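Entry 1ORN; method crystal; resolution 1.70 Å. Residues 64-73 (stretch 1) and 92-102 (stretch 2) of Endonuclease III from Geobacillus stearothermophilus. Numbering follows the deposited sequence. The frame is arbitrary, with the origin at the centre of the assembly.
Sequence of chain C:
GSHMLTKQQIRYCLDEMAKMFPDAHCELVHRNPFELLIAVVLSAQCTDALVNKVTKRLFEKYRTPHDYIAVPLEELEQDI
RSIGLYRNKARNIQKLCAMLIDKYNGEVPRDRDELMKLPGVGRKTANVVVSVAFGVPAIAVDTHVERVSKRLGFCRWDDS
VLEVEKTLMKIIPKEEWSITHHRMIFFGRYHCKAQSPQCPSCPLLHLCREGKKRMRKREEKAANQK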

# COMPACT_ATOMS: atom_id res chain seq x y z
N THR C 64 10.86 12.43 15.59
CA THR C 64 9.90 13.50 15.35
C THR C 64 10.27 14.23 14.07
O THR C 64 11.38 14.10 13.56
CB THR C 64 9.94 14.52 16.50
OG1 THR C 64 11.16 15.27 16.42
CG2 THR C 64 9.90 13.81 17.85
N PRO C 65 9.33 15.02 13.52
CA PRO C 65 9.64 15.75 12.29
C PRO C 65 10.82 16.72 12.43
O PRO C 65 11.51 17.02 11.46
CB PRO C 65 8.32 16.44 11.95
CG PRO C 65 7.62 16.55 13.26
CD PRO C 65 7.93 15.24 13.93
N HIS C 66 11.07 17.20 13.65
CA HIS C 66 12.18 18.12 13.87
C HIS C 66 13.52 17.43 13.71
O HIS C 66 14.52 18.06 13.36
CB HIS C 66 12.09 18.73 15.27
CG HIS C 66 10.77 19.36 15.56
ND1 HIS C 66 9.63 18.61 15.78
CD2 HIS C 66 10.39 20.65 15.63
CE1 HIS C 66 8.60 19.42 15.97
NE2 HIS C 66 9.04 20.66 15.88
N ASP C 67 13.56 16.13 13.99
CA ASP C 67 14.80 15.38 13.86
C ASP C 67 15.21 15.24 12.40
O ASP C 67 16.39 15.34 12.07
CB ASP C 67 14.67 13.99 14.49
CG ASP C 67 14.26 14.04 15.95
OD1 ASP C 67 14.52 15.07 16.62
OD2 ASP C 67 13.69 13.04 16.44
N TYR C 68 14.23 15.01 11.52
CA TYR C 68 14.51 14.85 10.10
C TYR C 68 14.99 16.13 9.41
O TYR C 68 15.84 16.08 8.52
CB TYR C 68 13.26 14.33 9.37
CG TYR C 68 12.94 12.87 9.64
CD1 TYR C 68 13.65 11.85 9.00
CD2 TYR C 68 11.94 12.52 10.53
CE1 TYR C 68 13.35 10.51 9.25
CE2 TYR C 68 11.63 11.19 10.79
CZ TYR C 68 12.34 10.19 10.14
OH TYR C 68 12.00 8.87 10.39
N ILE C 69 14.46 17.28 9.83
CA ILE C 69 14.85 18.55 9.22
C ILE C 69 16.06 19.18 9.89
O ILE C 69 16.54 20.23 9.45
CB ILE C 69 13.70 19.58 9.26
CG1 ILE C 69 13.44 20.04 10.69
CG2 ILE C 69 12.44 18.97 8.67
CD1 ILE C 69 12.38 21.12 10.81
N ALA C 70 16.57 18.54 10.94
CA ALA C 70 17.73 19.07 11.66
C ALA C 70 19.06 18.57 11.10
O ALA C 70 20.11 19.11 11.43
CB ALA C 70 17.63 18.71 13.14
N VAL C 71 19.01 17.55 10.26
CA VAL C 71 20.22 17.00 9.67
C VAL C 71 20.37 17.44 8.22
O VAL C 71 19.39 17.82 7.58
CB VAL C 71 20.24 15.46 9.73
CG1 VAL C 71 20.10 14.99 11.17
CG2 VAL C 71 19.10 14.89 8.87
N PRO C 72 21.60 17.41 7.69
CA PRO C 72 21.79 17.81 6.30
C PRO C 72 21.12 16.78 5.40
O PRO C 72 21.05 15.60 5.76
CB PRO C 72 23.31 17.82 6.14
CG PRO C 72 23.79 18.15 7.53
CD PRO C 72 22.90 17.28 8.38
N LEU C 73 20.64 17.21 4.24
CA LEU C 73 19.99 16.29 3.32
C LEU C 73 20.88 15.09 3.00
O LEU C 73 20.41 13.95 2.96
CB LEU C 73 19.62 17.03 2.03
CG LEU C 73 18.82 16.25 0.98
CD1 LEU C 73 17.54 15.73 1.60
CD2 LEU C 73 18.51 17.16 -0.21
N ASN C 92 11.89 14.58 -0.08
CA ASN C 92 10.46 14.63 0.21
C ASN C 92 10.19 14.53 1.71
O ASN C 92 9.33 15.24 2.24
CB ASN C 92 9.73 13.50 -0.52
CG ASN C 92 9.55 13.76 -2.00
OD1 ASN C 92 9.30 12.84 -2.79
ND2 ASN C 92 9.67 15.02 -2.40
N ILE C 93 10.92 13.67 2.40
CA ILE C 93 10.73 13.51 3.84
C ILE C 93 11.02 14.82 4.59
O ILE C 93 10.26 15.22 5.46
CB ILE C 93 11.59 12.35 4.39
CG1 ILE C 93 11.01 11.02 3.89
CG2 ILE C 93 11.60 12.37 5.92
CD1 ILE C 93 11.90 9.82 4.14
N GLN C 94 12.12 15.49 4.25
CA GLN C 94 12.42 16.74 4.93
C GLN C 94 11.34 17.79 4.66
O GLN C 94 10.94 18.52 5.56
CB GLN C 94 13.79 17.28 4.51
CG GLN C 94 14.96 16.38 4.91
CD GLN C 94 16.28 17.12 4.98
OE1 GLN C 94 16.59 17.92 4.09
NE2 GLN C 94 17.05 16.86 6.02
N LYS C 95 10.86 17.85 3.42
CA LYS C 95 9.81 18.82 3.07
C LYS C 95 8.49 18.44 3.74
O LYS C 95 7.73 19.31 4.17
CB LYS C 95 9.62 18.86 1.55
CG LYS C 95 8.60 19.89 1.08
N LEU C 96 8.23 17.14 3.84
CA LEU C 96 7.01 16.64 4.47
C LEU C 96 7.00 17.00 5.95
O LEU C 96 5.99 17.45 6.49
CB LEU C 96 6.94 15.12 4.27
CG LEU C 96 5.87 14.24 4.91
CD1 LEU C 96 5.87 12.89 4.18
CD2 LEU C 96 6.15 14.05 6.39
N CYS C 97 8.14 16.82 6.61
CA CYS C 97 8.25 17.13 8.04
C CYS C 97 8.11 18.62 8.31
O CYS C 97 7.50 19.04 9.29
CB CYS C 97 9.58 16.60 8.58
SG CYS C 97 9.58 14.78 8.76
N ALA C 98 8.65 19.44 7.41
CA ALA C 98 8.54 20.88 7.57
C ALA C 98 7.07 21.29 7.44
O ALA C 98 6.61 22.20 8.14
CB ALA C 98 9.38 21.59 6.50
N MET C 99 6.33 20.62 6.57
CA MET C 99 4.92 20.94 6.35
C MET C 99 4.05 20.52 7.53
O MET C 99 3.08 21.21 7.86
CB MET C 99 4.41 20.28 5.06
CG MET C 99 3.08 20.84 4.55
SD MET C 99 2.60 20.23 2.90
CE MET C 99 4.07 20.61 1.98
N LEU C 100 4.38 19.40 8.16
CA LEU C 100 3.61 18.95 9.32
C LEU C 100 3.69 20.03 10.41
O LEU C 100 2.70 20.38 11.05
CB LEU C 100 4.16 17.63 9.87
CG LEU C 100 3.98 16.37 9.02
CD1 LEU C 100 4.59 15.16 9.73
CD2 LEU C 100 2.51 16.15 8.75
N ILE C 101 4.90 20.56 10.59
CA ILE C 101 5.14 21.60 11.58
C ILE C 101 4.44 22.91 11.23
O ILE C 101 3.75 23.51 12.06
CB ILE C 101 6.66 21.87 11.71
CG1 ILE C 101 7.36 20.63 12.26
CG2 ILE C 101 6.90 23.09 12.60
CD1 ILE C 101 8.87 20.65 12.10
N ASP C 102 4.61 23.36 9.99
CA ASP C 102 4.03 24.62 9.55
C ASP C 102 2.54 24.64 9.27
O ASP C 102 1.86 25.63 9.54
CB ASP C 102 4.77 25.12 8.31
CG ASP C 102 6.26 25.27 8.55
OD1 ASP C 102 6.64 25.87 9.58
OD2 ASP C 102 7.06 24.79 7.71

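A polypeptide that leaves a helix exposes carbonyl groups with no amide of the next turn to satisfy them, and a side-chain amide from a neighbouring helix can supply the missing donors. Endonuclease III offers a compact example. The single NE2 group of Gln94 donates two hydrogen bonds, one to Tyr68 O at 2.9 Å and one to Val71 O at 3.0 Å. With N-H...O angles of 143° and 141°, neither bond is straight; the two lie in different directions from NE2, so each hydrogen of the amide serves its own carbonyl. Although the CA-to-CB bond of Gln94 points sideways, the end of its side chain comes nearer to the first stretch. Its other terminal atom, OE1, lies 3.4 Å from Leu73 CD1, a contact of packing only.

Around this polar clasp the contact is apolar. Ile69 acts as a knob among Gln94, Cys97, Ala98 and Ile101: its CG2 lies 3.5 Å from Gln94 O and 3.7 Å from Cys97 CB, while its CD1 reaches Ile101 CD1 at 3.8 Å. The CA atoms of the two stretches come closest where Pro65 CA lies 4.7 Å from Cys97 CA. Both CA-to-CB bonds point toward the opposing stretch, and the CB atoms of Pro65 and Cys97 meet at 3.6 Å.

Two aromatic rings complete the packing. Tyr68 receives Ile93 CG2 at 3.7 Å from its CD1 and Cys97 SG at 3.7 Å from its CD2, both obliquely. His66, by contrast, starts with its CA-to-CB bond directed away, yet its ring returns so that Ile101 CD1 sits over one face, 3.8 Å from His66 NE2. The helix axes, inclined at 136°, approach to 8.5 Å.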